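Local structure of radical SAM domain protein (Methanothrix thermoacetophila, 6Y1X) at residues N60-Y65 with Q175-I181; C72-S76 with K215-V219; I136-N142 with V158-T164. The protein is the radical SAM enzyme NifB, a carbide synthase that probably uses its [4Fe-4S] clusters in building the iron-molybdenum cofactor of nitrogenase. All coordinates share one frame. Where two conformers were deposited one is given. Residues are numbered along the deposited sequence.

Contact 1 (N60-Y65 with Q175-I181); sequences NIQCKY and QIYDYVI. With SF4 (iron/sulfur cluster), chain D; SO4 (sulfate ion), chain F.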
loop_
_atom_site.group_PDB
_atom_site.type_symbol
_atom_site.label_atom_id
_atom_site.label_comp_id
_atom_site.label_asym_id
_atom_site.label_seq_id
_atom_site.Cartn_x
_atom_site.Cartn_y
_atom_site.Cartn_z
ATOM N N ASN A 60 -10.113 -5.648 5.872
ATOM C CA ASN A 60 -11.493 -5.225 5.683
ATOM C C ASN A 60 -12.014 -5.440 4.272
ATOM O O ASN A 60 -13.151 -5.056 3.988
ATOM C CB ASN A 60 -11.659 -3.753 6.084
ATOM C CG ASN A 60 -10.627 -2.843 5.443
ATOM O OD1 ASN A 60 -9.808 -3.274 4.629
ATOM N ND2 ASN A 60 -10.667 -1.569 5.810
ATOM N N ILE A 61 -11.226 -6.027 3.378
ATOM C CA ILE A 61 -11.686 -6.379 2.046
ATOM C C ILE A 61 -11.189 -7.786 1.733
ATOM O O ILE A 61 -10.466 -8.400 2.520
ATOM C CB ILE A 61 -11.209 -5.376 0.972
ATOM C CG1 ILE A 61 -9.698 -5.468 0.770
ATOM C CG2 ILE A 61 -11.554 -3.948 1.380
ATOM C CD1 ILE A 61 -9.183 -4.570 -0.344
ATOM N N GLN A 62 -11.552 -8.282 0.556
ATOM C CA GLN A 62 -11.025 -9.547 0.057
ATOM C C GLN A 62 -10.720 -9.381 -1.423
ATOM O O GLN A 62 -11.634 -9.334 -2.255
ATOM C CB GLN A 62 -11.994 -10.707 0.290
ATOM C CG GLN A 62 -11.488 -12.026 -0.272
ATOM C CD GLN A 62 -10.212 -12.492 0.409
ATOM O OE1 GLN A 62 -10.208 -12.825 1.593
ATOM N NE2 GLN A 62 -9.110 -12.469 -0.329
ATOM N N CYS A 63 -9.433 -9.291 -1.739
ATOM C CA CYS A 63 -8.970 -9.223 -3.113
ATOM C C CYS A 63 -9.043 -10.617 -3.722
ATOM O O CYS A 63 -8.813 -11.616 -3.035
ATOM C CB CYS A 63 -7.528 -8.719 -3.155
ATOM S SG CYS A 63 -7.255 -7.134 -2.347
ATOM N N LYS A 64 -9.401 -10.688 -5.003
ATOM C CA LYS A 64 -9.542 -11.985 -5.654
ATOM C C LYS A 64 -8.209 -12.664 -5.940
ATOM O O LYS A 64 -8.216 -13.782 -6.465
ATOM C CB LYS A 64 -10.334 -11.850 -6.952
ATOM C CG LYS A 64 -11.798 -11.491 -6.764
ATOM C CD LYS A 64 -12.503 -11.460 -8.116
ATOM C CE LYS A 64 -13.836 -10.754 -8.042
ATOM N NZ LYS A 64 -14.836 -11.623 -7.379
ATOM N N TYR A 65 -7.083 -12.021 -5.630
ATOM C CA TYR A 65 -5.757 -12.606 -5.794
ATOM C C TYR A 65 -5.105 -12.945 -4.459
ATOM O O TYR A 65 -3.925 -13.311 -4.432
ATOM C CB TYR A 65 -4.845 -11.681 -6.607
ATOM C CG TYR A 65 -4.771 -10.255 -6.106
ATOM C CD1 TYR A 65 -3.918 -9.901 -5.064
ATOM C CD2 TYR A 65 -5.519 -9.253 -6.709
ATOM C CE1 TYR A 65 -3.848 -8.590 -4.611
ATOM C CE2 TYR A 65 -5.450 -7.945 -6.275
ATOM C CZ TYR A 65 -4.616 -7.620 -5.223
ATOM O OH TYR A 65 -4.544 -6.316 -4.801
ATOM N N GLN A 175 -14.535 -6.725 -10.669
ATOM C CA GLN A 175 -13.866 -7.943 -11.107
ATOM C C GLN A 175 -12.670 -8.304 -10.241
ATOM O O GLN A 175 -12.062 -9.357 -10.456
ATOM C CB GLN A 175 -13.425 -7.793 -12.563
ATOM C CG GLN A 175 -14.582 -7.543 -13.528
ATOM C CD GLN A 175 -14.117 -7.355 -14.957
ATOM O OE1 GLN A 175 -13.531 -8.255 -15.552
ATOM N NE2 GLN A 175 -14.370 -6.177 -15.512
ATOM N N ILE A 176 -12.312 -7.465 -9.273
ATOM C CA ILE A 176 -11.084 -7.652 -8.516
ATOM C C ILE A 176 -11.328 -7.943 -7.039
ATOM O O ILE A 176 -10.450 -8.529 -6.383
ATOM C CB ILE A 176 -10.169 -6.413 -8.684
ATOM C CG1 ILE A 176 -9.841 -6.200 -10.165
ATOM C CG2 ILE A 176 -8.859 -6.534 -7.913
ATOM C CD1 ILE A 176 -9.135 -4.888 -10.452
ATOM N N TYR A 177 -12.498 -7.620 -6.494
ATOM C CA TYR A 177 -12.780 -7.757 -5.072
ATOM C C TYR A 177 -14.006 -8.628 -4.836
ATOM O O TYR A 177 -15.041 -8.443 -5.486
ATOM C CB TYR A 177 -12.975 -6.375 -4.458
ATOM C CG TYR A 177 -11.771 -5.507 -4.690
ATOM C CD1 TYR A 177 -10.625 -5.647 -3.920
ATOM C CD2 TYR A 177 -11.756 -4.591 -5.731
ATOM C CE1 TYR A 177 -9.513 -4.856 -4.155
ATOM C CE2 TYR A 177 -10.652 -3.807 -5.979
ATOM C CZ TYR A 177 -9.533 -3.941 -5.188
ATOM O OH TYR A 177 -8.432 -3.157 -5.446
ATOM N N ASP A 178 -13.892 -9.561 -3.887
ATOM C CA ASP A 178 -15.052 -10.341 -3.465
ATOM C C ASP A 178 -16.010 -9.492 -2.645
ATOM O O ASP A 178 -17.229 -9.554 -2.841
ATOM C CB ASP A 178 -14.613 -11.543 -2.624
ATOM C CG ASP A 178 -14.194 -12.730 -3.452
ATOM O OD1 ASP A 178 -14.303 -12.684 -4.693
ATOM O OD2 ASP A 178 -13.756 -13.725 -2.842
ATOM N N TYR A 179 -15.481 -8.698 -1.719
ATOM C CA TYR A 179 -16.318 -7.918 -0.822
ATOM C C TYR A 179 -15.465 -6.843 -0.174
ATOM O O TYR A 179 -14.235 -6.900 -0.195
ATOM C CB TYR A 179 -16.986 -8.803 0.244
ATOM C CG TYR A 179 -16.039 -9.499 1.201
ATOM C CD1 TYR A 179 -15.434 -8.810 2.248
ATOM C CD2 TYR A 179 -15.752 -10.849 1.059
ATOM C CE1 TYR A 179 -14.573 -9.446 3.118
ATOM C CE2 TYR A 179 -14.895 -11.493 1.930
ATOM C CZ TYR A 179 -14.307 -10.786 2.956
ATOM O OH TYR A 179 -13.444 -11.423 3.824
ATOM N N VAL A 180 -16.148 -5.872 0.425
ATOM C CA VAL A 180 -15.532 -4.901 1.318
ATOM C C VAL A 180 -16.387 -4.836 2.572
ATOM O O VAL A 180 -17.606 -5.035 2.527
ATOM C CB VAL A 180 -15.387 -3.495 0.684
ATOM C CG1 VAL A 180 -14.704 -3.572 -0.682
ATOM C CG2 VAL A 180 -16.730 -2.812 0.561
ATOM N N ILE A 181 -15.730 -4.596 3.702
ATOM C CA ILE A 181 -16.392 -4.414 4.988
ATOM C C ILE A 181 -16.177 -2.963 5.383
ATOM O O ILE A 181 -15.039 -2.541 5.627
ATOM C CB ILE A 181 -15.848 -5.367 6.062
ATOM C CG1 ILE A 181 -15.928 -6.817 5.590
ATOM C CG2 ILE A 181 -16.610 -5.184 7.370
ATOM C CD1 ILE A 181 -15.112 -7.769 6.438
HETATM FE FE1 SF4 D . -5.320 -9.640 1.074
HETATM FE FE2 SF4 D . -6.263 -7.529 -0.309
HETATM FE FE3 SF4 D . -4.029 -7.257 1.228
HETATM FE FE4 SF4 D . -6.478 -7.557 2.393
HETATM S S1 SF4 D . -5.790 -5.779 1.106
HETATM S S2 SF4 D . -4.542 -8.642 2.993
HETATM S S3 SF4 D . -7.524 -8.996 0.935
HETATM S S4 SF4 D . -4.237 -8.565 -0.647
HETATM S S SO4 F . -16.541 -14.869 -8.683
HETATM O O1 SO4 F . -17.014 -14.947 -7.303
HETATM O O2 SO4 F . -15.344 -14.036 -8.755
HETATM O O3 SO4 F . -16.224 -16.213 -9.154
HETATM O O4 SO4 F . -17.583 -14.287 -9.526
HETATM O O HOH W 1 -13.334 -1.124 7.130
HETATM O O HOH W 2 -10.079 -10.794 4.177
HETATM O O HOH W 3 -12.581 -13.750 2.974
HETATM O O HOH W 4 -17.053 -9.328 -7.470
#
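A short antiparallel strand pair here doubles as a cluster-binding element: Cys-63, the last residue of strand 61-63, carries SG to FE2 of a [4Fe-4S] cluster at 2.3 Å while the same sulfur lies at the edge of the Tyr-177 ring, 4.9 Å from its centroid. The axes of 61-63 and 179-181 approach to 4.9 Å, with 156° between their directions. Their ladder is uneven where the chain turns a corner at Asp-178. Ile-181 N donates to Asn-60 O (2.6 Å), but Gln-62 bonds to two successive residues, its N to Tyr-179 O (3.1 Å) and its O accepting from Asp-178 N (2.8 Å); Lys-64 N then reaches Ile-176 O (2.8 Å). Side chains pack on both faces. Ile-61 CD1 meets Tyr-177 CE1 at 3.8 Å on the face that also bears Cys-63 and Val-180, and helix 189-209 packs on Tyr-177 and Val-180. On the other face, where water bridges Gln-62 OE1 and Tyr-179 OH, Gln-62 CB sits over the Tyr-179 ring in a CH-pi contact, 3.7 Å from the centroid. At the end of the pair a salt bridge joins Lys-64 NZ to Asp-178 OD1 (2.9 Å), an aspartate that also pairs with Lys-254 and bonds Tyr-253. With Cys-59 and Cys-66, Cys-63 forms the CxxxCxxC motif, the cluster-binding signature of the radical SAM superfamily.

Contact 2 (C72-S76 with K215-V219); sequences CVNES and KVNTV. With SF4 (iron/sulfur cluster), chain D; SF4 (iron/sulfur cluster), chain C.
A loop ligating two clusters faces a parallel-sheet strand. Cys-72 SG (chi1 t) binds FE3 of one [4Fe-4S] cluster at 2.3 Å; a type I turn follows from Cys-72, closed by Glu-75 N to Cys-72 O (3.1 Å). Val-73 CG1 lies 3.9 Å from S4 of that cluster. Asn-74 (chi1 m) makes the closest backbone approach, CA to CA of Asn-217 at 7.5 Å; its OD1, hydrogen-bonded to Tyr-65 OH, lies 3.8 Å from Val-219 CG2. Glu-75 (chi1 -145°, between wells; chi2 p) swings its end towards the strand, placing OE2 2.2 Å from FE1 of the second cluster and 3.0 Å from Lys-215 NZ. Strand 215-219 is extended, Lys-215 (t, t, t, m), Asn-217 (chi1 m) and Val-219 pointing toward the loop; Lys-215 NZ donates to Asn-217 OD1 (3.1 Å) and Thr-162 OG1, while Asn-217 OD1 is also hydrogen-bonded to Asn-245 ND2. Cys-72 thus fills the radical SAM iron site that S-adenosylmethionine would probably reclaim, while the lysine ammonium can help balance the carboxylate charge.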
loop_
_atom_site.group_PDB
_atom_site.type_symbol
_atom_site.label_atom_id
_atom_site.label_comp_id
_atom_site.label_asym_id
_atom_site.label_seq_id
_atom_site.Cartn_x
_atom_site.Cartn_y
_atom_site.Cartn_z
ATOM N N CYS A 72 -0.252 -9.485 3.457
ATOM C CA CYS A 72 -0.877 -8.736 2.371
ATOM C C CYS A 72 0.035 -8.631 1.155
ATOM O O CYS A 72 1.056 -7.938 1.185
ATOM C CB CYS A 72 -1.273 -7.343 2.854
ATOM S SG CYS A 72 -1.954 -6.318 1.541
ATOM N N VAL A 73 -0.332 -9.327 0.077
ATOM C CA VAL A 73 0.548 -9.447 -1.076
ATOM C C VAL A 73 0.669 -8.149 -1.863
ATOM O O VAL A 73 1.514 -8.057 -2.760
ATOM C CB VAL A 73 0.038 -10.613 -1.954
ATOM C CG1 VAL A 73 -1.339 -10.297 -2.526
ATOM C CG2 VAL A 73 1.050 -11.010 -3.031
ATOM N N ASN A 74 -0.120 -7.124 -1.533
ATOM C CA ASN A 74 0.083 -5.831 -2.179
ATOM C C ASN A 74 1.423 -5.223 -1.793
ATOM O O ASN A 74 2.016 -4.481 -2.583
ATOM C CB ASN A 74 -1.042 -4.857 -1.824
ATOM C CG ASN A 74 -2.378 -5.271 -2.398
ATOM O OD1 ASN A 74 -2.443 -5.980 -3.403
ATOM N ND2 ASN A 74 -3.458 -4.824 -1.766
ATOM N N GLU A 75 1.919 -5.528 -0.595
ATOM C CA GLU A 75 3.121 -4.880 -0.087
ATOM C C GLU A 75 4.131 -5.896 0.435
ATOM O O GLU A 75 5.049 -5.527 1.170
ATOM C CB GLU A 75 2.775 -3.856 0.996
ATOM C CG GLU A 75 3.682 -2.625 0.966
ATOM C CD GLU A 75 3.401 -1.727 -0.233
ATOM O OE1 GLU A 75 2.565 -2.095 -1.083
ATOM O OE2 GLU A 75 4.024 -0.657 -0.341
ATOM N N SER A 76 3.988 -7.164 0.058
ATOM C CA SER A 76 4.883 -8.218 0.508
ATOM C C SER A 76 5.108 -9.205 -0.623
ATOM O O SER A 76 4.249 -9.382 -1.491
ATOM C CB SER A 76 4.305 -8.960 1.725
ATOM O OG SER A 76 5.123 -10.053 2.107
ATOM N N LYS A 215 2.416 7.082 -2.750
ATOM C CA LYS A 215 2.759 6.090 -3.756
ATOM C C LYS A 215 1.530 5.240 -4.038
ATOM O O LYS A 215 0.814 4.852 -3.113
ATOM C CB LYS A 215 3.928 5.227 -3.277
ATOM C CG LYS A 215 4.106 3.890 -3.977
ATOM C CD LYS A 215 5.479 3.313 -3.634
ATOM C CE LYS A 215 5.498 1.797 -3.677
ATOM N NZ LYS A 215 4.760 1.201 -2.528
ATOM N N VAL A 216 1.276 4.953 -5.309
ATOM C CA VAL A 216 0.149 4.109 -5.681
ATOM C C VAL A 216 0.700 2.821 -6.271
ATOM O O VAL A 216 1.501 2.853 -7.213
ATOM C CB VAL A 216 -0.800 4.820 -6.652
ATOM C CG1 VAL A 216 -1.739 3.807 -7.308
ATOM C CG2 VAL A 216 -1.586 5.876 -5.897
ATOM N N ASN A 217 0.303 1.691 -5.689
ATOM C CA ASN A 217 0.551 0.386 -6.276
ATOM C C ASN A 217 -0.613 0.002 -7.176
ATOM O O ASN A 217 -1.773 0.260 -6.847
ATOM C CB ASN A 217 0.694 -0.685 -5.194
ATOM C CG ASN A 217 1.926 -0.508 -4.339
ATOM O OD1 ASN A 217 2.884 0.170 -4.716
ATOM N ND2 ASN A 217 1.918 -1.150 -3.179
ATOM N N THR A 218 -0.304 -0.653 -8.291
ATOM C CA THR A 218 -1.331 -1.272 -9.120
ATOM C C THR A 218 -0.885 -2.680 -9.469
ATOM O O THR A 218 0.221 -2.871 -9.985
ATOM C CB THR A 218 -1.592 -0.483 -10.409
ATOM O OG1 THR A 218 -2.059 0.832 -10.088
ATOM C CG2 THR A 218 -2.628 -1.196 -11.283
ATOM N N VAL A 219 -1.733 -3.660 -9.163
ATOM C CA VAL A 219 -1.475 -5.043 -9.553
ATOM C C VAL A 219 -1.911 -5.176 -11.002
ATOM O O VAL A 219 -3.070 -4.909 -11.334
ATOM C CB VAL A 219 -2.222 -6.039 -8.652
ATOM C CG1 VAL A 219 -1.882 -7.471 -9.043
ATOM C CG2 VAL A 219 -1.873 -5.798 -7.198
HETATM FE FE1 SF4 D . -5.320 -9.640 1.074
HETATM FE FE2 SF4 D . -6.263 -7.529 -0.309
HETATM FE FE3 SF4 D . -4.029 -7.257 1.228
HETATM FE FE4 SF4 D . -6.478 -7.557 2.393
HETATM S S1 SF4 D . -5.790 -5.779 1.106
HETATM S S2 SF4 D . -4.542 -8.642 2.993
HETATM S S3 SF4 D . -7.524 -8.996 0.935
HETATM S S4 SF4 D . -4.237 -8.565 -0.647
HETATM FE FE1 SF4 C . 5.421 0.083 1.189
HETATM FE FE2 SF4 C . 8.071 0.688 1.323
HETATM FE FE3 SF4 C . 6.873 -0.747 3.300
HETATM FE FE4 SF4 C . 6.310 1.933 3.010
HETATM S S1 SF4 C . 8.336 1.006 3.586
HETATM S S2 SF4 C . 4.798 0.245 3.398
HETATM S S3 SF4 C . 6.376 2.123 0.720
HETATM S S4 SF4 C . 7.166 -1.417 1.118
#

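Contact 3 (I136-N142 with V158-T164); sequences ILCISTN and VTNITVT. With SF4 (iron/sulfur cluster), chain C.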
loop_
_atom_site.group_PDB
_atom_site.type_symbol
_atom_site.label_atom_id
_atom_site.label_comp_id
_atom_site.label_asym_id
_atom_site.label_seq_id
_atom_site.Cartn_x
_atom_site.Cartn_y
_atom_site.Cartn_z
ATOM N N ILE A 136 11.497 7.782 9.342
ATOM C CA ILE A 136 10.389 8.082 8.449
ATOM C C ILE A 136 9.296 7.059 8.710
ATOM O O ILE A 136 9.544 5.850 8.678
ATOM C CB ILE A 136 10.840 8.054 6.980
ATOM C CG1 ILE A 136 11.962 9.068 6.741
ATOM C CG2 ILE A 136 9.653 8.272 6.040
ATOM C CD1 ILE A 136 12.678 8.887 5.421
ATOM N N LEU A 137 8.084 7.537 8.961
ATOM C CA LEU A 137 6.965 6.659 9.260
ATOM C C LEU A 137 6.107 6.519 8.013
ATOM O O LEU A 137 5.724 7.517 7.393
ATOM C CB LEU A 137 6.134 7.195 10.426
ATOM C CG LEU A 137 6.874 7.400 11.750
ATOM C CD1 LEU A 137 5.932 7.946 12.811
ATOM C CD2 LEU A 137 7.531 6.109 12.221
ATOM N N CYS A 138 5.823 5.274 7.651
ATOM C CA CYS A 138 5.221 4.909 6.381
ATOM C C CYS A 138 4.120 3.893 6.640
ATOM O O CYS A 138 4.196 3.110 7.590
ATOM C CB CYS A 138 6.281 4.326 5.425
ATOM S SG CYS A 138 5.796 4.073 3.688
ATOM N N ILE A 139 3.077 3.932 5.813
ATOM C CA ILE A 139 2.023 2.928 5.874
ATOM C C ILE A 139 1.589 2.580 4.462
ATOM O O ILE A 139 1.653 3.404 3.544
ATOM C CB ILE A 139 0.794 3.376 6.713
ATOM C CG1 ILE A 139 0.077 4.570 6.073
ATOM C CG2 ILE A 139 1.170 3.677 8.141
ATOM C CD1 ILE A 139 -1.216 4.200 5.366
ATOM N N SER A 140 1.119 1.347 4.310
ATOM C CA SER A 140 0.455 0.855 3.119
ATOM C C SER A 140 -1.014 0.632 3.456
ATOM O O SER A 140 -1.357 0.333 4.602
ATOM C CB SER A 140 1.107 -0.449 2.631
ATOM O OG SER A 140 0.328 -1.092 1.633
ATOM N N THR A 141 -1.888 0.831 2.475
ATOM C CA THR A 141 -3.311 0.640 2.714
ATOM C C THR A 141 -4.002 0.275 1.411
ATOM O O THR A 141 -3.553 0.651 0.328
ATOM C CB THR A 141 -3.963 1.897 3.319
ATOM O OG1 THR A 141 -5.370 1.676 3.516
ATOM C CG2 THR A 141 -3.768 3.108 2.417
ATOM N N ASN A 142 -5.101 -0.467 1.525
ATOM C CA ASN A 142 -5.978 -0.638 0.377
ATOM C C ASN A 142 -6.849 0.593 0.144
ATOM O O ASN A 142 -7.562 0.652 -0.863
ATOM C CB ASN A 142 -6.820 -1.913 0.526
ATOM C CG ASN A 142 -7.729 -1.898 1.753
ATOM O OD1 ASN A 142 -8.269 -0.866 2.146
ATOM N ND2 ASN A 142 -7.893 -3.060 2.363
ATOM N N VAL A 158 2.911 10.176 10.272
ATOM C CA VAL A 158 3.127 9.457 9.021
ATOM C C VAL A 158 3.280 10.460 7.884
ATOM O O VAL A 158 2.434 11.345 7.699
ATOM C CB VAL A 158 1.968 8.483 8.765
ATOM C CG1 VAL A 158 2.040 7.904 7.356
ATOM C CG2 VAL A 158 1.974 7.379 9.805
ATOM N N THR A 159 4.366 10.328 7.112
ATOM C CA THR A 159 4.646 11.244 6.011
ATOM C C THR A 159 4.551 10.597 4.639
ATOM O O THR A 159 4.479 11.316 3.637
ATOM C CB THR A 159 6.051 11.857 6.150
ATOM O OG1 THR A 159 7.016 10.810 6.313
ATOM C CG2 THR A 159 6.120 12.805 7.339
ATOM N N ASN A 160 4.529 9.272 4.568
ATOM C CA ASN A 160 4.539 8.544 3.309
ATOM C C ASN A 160 3.441 7.502 3.380
ATOM O O ASN A 160 3.334 6.781 4.375
ATOM C CB ASN A 160 5.895 7.876 3.050
ATOM C CG ASN A 160 7.020 8.875 2.868
ATOM O OD1 ASN A 160 7.391 9.594 3.798
ATOM N ND2 ASN A 160 7.578 8.917 1.664
ATOM N N ILE A 161 2.651 7.401 2.316
ATOM C CA ILE A 161 1.485 6.526 2.291
ATOM C C ILE A 161 1.454 5.799 0.958
ATOM O O ILE A 161 1.604 6.420 -0.099
ATOM C CB ILE A 161 0.170 7.304 2.503
ATOM C CG1 ILE A 161 0.121 7.904 3.910
ATOM C CG2 ILE A 161 -1.031 6.396 2.281
ATOM C CD1 ILE A 161 -1.071 8.804 4.140
ATOM N N THR A 162 1.287 4.484 1.005
ATOM C CA THR A 162 1.078 3.699 -0.198
ATOM C C THR A 162 -0.374 3.254 -0.237
ATOM O O THR A 162 -0.876 2.675 0.731
ATOM C CB THR A 162 2.000 2.479 -0.220
ATOM O OG1 THR A 162 3.343 2.898 -0.475
ATOM C CG2 THR A 162 1.571 1.508 -1.318
ATOM N N VAL A 163 -1.044 3.517 -1.351
ATOM C CA VAL A 163 -2.405 3.054 -1.567
ATOM C C VAL A 163 -2.358 2.088 -2.736
ATOM O O VAL A 163 -1.779 2.408 -3.779
ATOM C CB VAL A 163 -3.370 4.220 -1.854
ATOM C CG1 VAL A 163 -4.779 3.702 -2.093
ATOM C CG2 VAL A 163 -3.330 5.245 -0.727
ATOM N N THR A 164 -2.984 0.929 -2.587
ATOM C CA THR A 164 -3.107 0.006 -3.708
ATOM C C THR A 164 -4.404 0.315 -4.442
ATOM O O THR A 164 -5.498 0.125 -3.900
ATOM C CB THR A 164 -3.044 -1.447 -3.247
ATOM O OG1 THR A 164 -1.734 -1.712 -2.732
ATOM C CG2 THR A 164 -3.292 -2.390 -4.431
HETATM FE FE1 SF4 C . 5.421 0.083 1.189
HETATM FE FE2 SF4 C . 8.071 0.688 1.323
HETATM FE FE3 SF4 C . 6.873 -0.747 3.300
HETATM FE FE4 SF4 C . 6.310 1.933 3.010
HETATM S S1 SF4 C . 8.336 1.006 3.586
HETATM S S2 SF4 C . 4.798 0.245 3.398
HETATM S S3 SF4 C . 6.376 2.123 0.720
HETATM S S4 SF4 C . 7.166 -1.417 1.118
HETATM O O HOH W 5 7.589 10.405 8.938
HETATM O O HOH W 6 -1.024 -0.737 -0.488
#
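Backbone hydrogen bonds set the framework, in the staggered pattern of parallel strands. Strands 136-141 and 160-164 run 4.7 Å apart at 12°. Their bonds alternate in direction: Thr-159 N to Leu-137 O (3.1 Å), Ile-139 N to Asn-160 O (3.2 Å), Thr-162 N to Ile-139 O (2.8 Å), Thr-141 N to Thr-162 O (2.7 Å) and Thr-164 N to Thr-141 O (3.0 Å). CA-H...O contacts thread between them, such as Cys-138 CA to Asn-160 O at 3.3 Å. Helix 146-156 links the strands, making a beta-alpha-beta crossover, the repeating unit of the radical SAM domain, whose parallel sheet is a partial TIM barrel. Apolar packing occupies the helix-covered face: Ile-139 CD1 touches Ile-161 CG2 (3.8 Å), Ile-139 CG1 touches Val-158 CG1 (4.1 Å), and Leu-153 of helix 146-156 and Leu-125 of helix 119-131 close over Ile-139 and Val-158. Metal binding belongs to the face of Cys-138, Ser-140 and Thr-162. There Cys-138 SG holds FE4 of a [4Fe-4S] cluster at 2.3 Å, and Thr-162 OG1, which accepts from Lys-215 NZ, lies 3.4 Å from sulfide S3. Water completes the polar contacts: one molecule bridges Leu-137 N (2.9 Å) and Thr-159 OG1 (2.7 Å), and another joins Ser-140 OG (2.5 Å), Thr-141 O (3.0 Å) and Thr-164 OG1 (2.5 Å).

After strand 49-52 of the barrel, the chain lays down 60-65 and then 72-76, and returns to the barrel sheet with strand 104-109. There contact 3 closes first, around helix 146-156. Contact 1 follows when 175-181 returns to 60-65, and contact 2 last, when strand 213-220 reaches 72-76. Contacts 1 and 2 therefore cross, while contact 3 falls within the span of each. Tyr-65 OH to Asn-74 OD1 (2.5 Å) and Asn-60 OD1 to Asn-142 ND2 (3.0 Å) join the small antiparallel sheet to the loop and the barrel. Contacts 2 and 3 share neighbouring strands through Lys-215 N to Ile-161 O (2.9 Å). Both reach the cluster bound by Glu-75 and Cys-138.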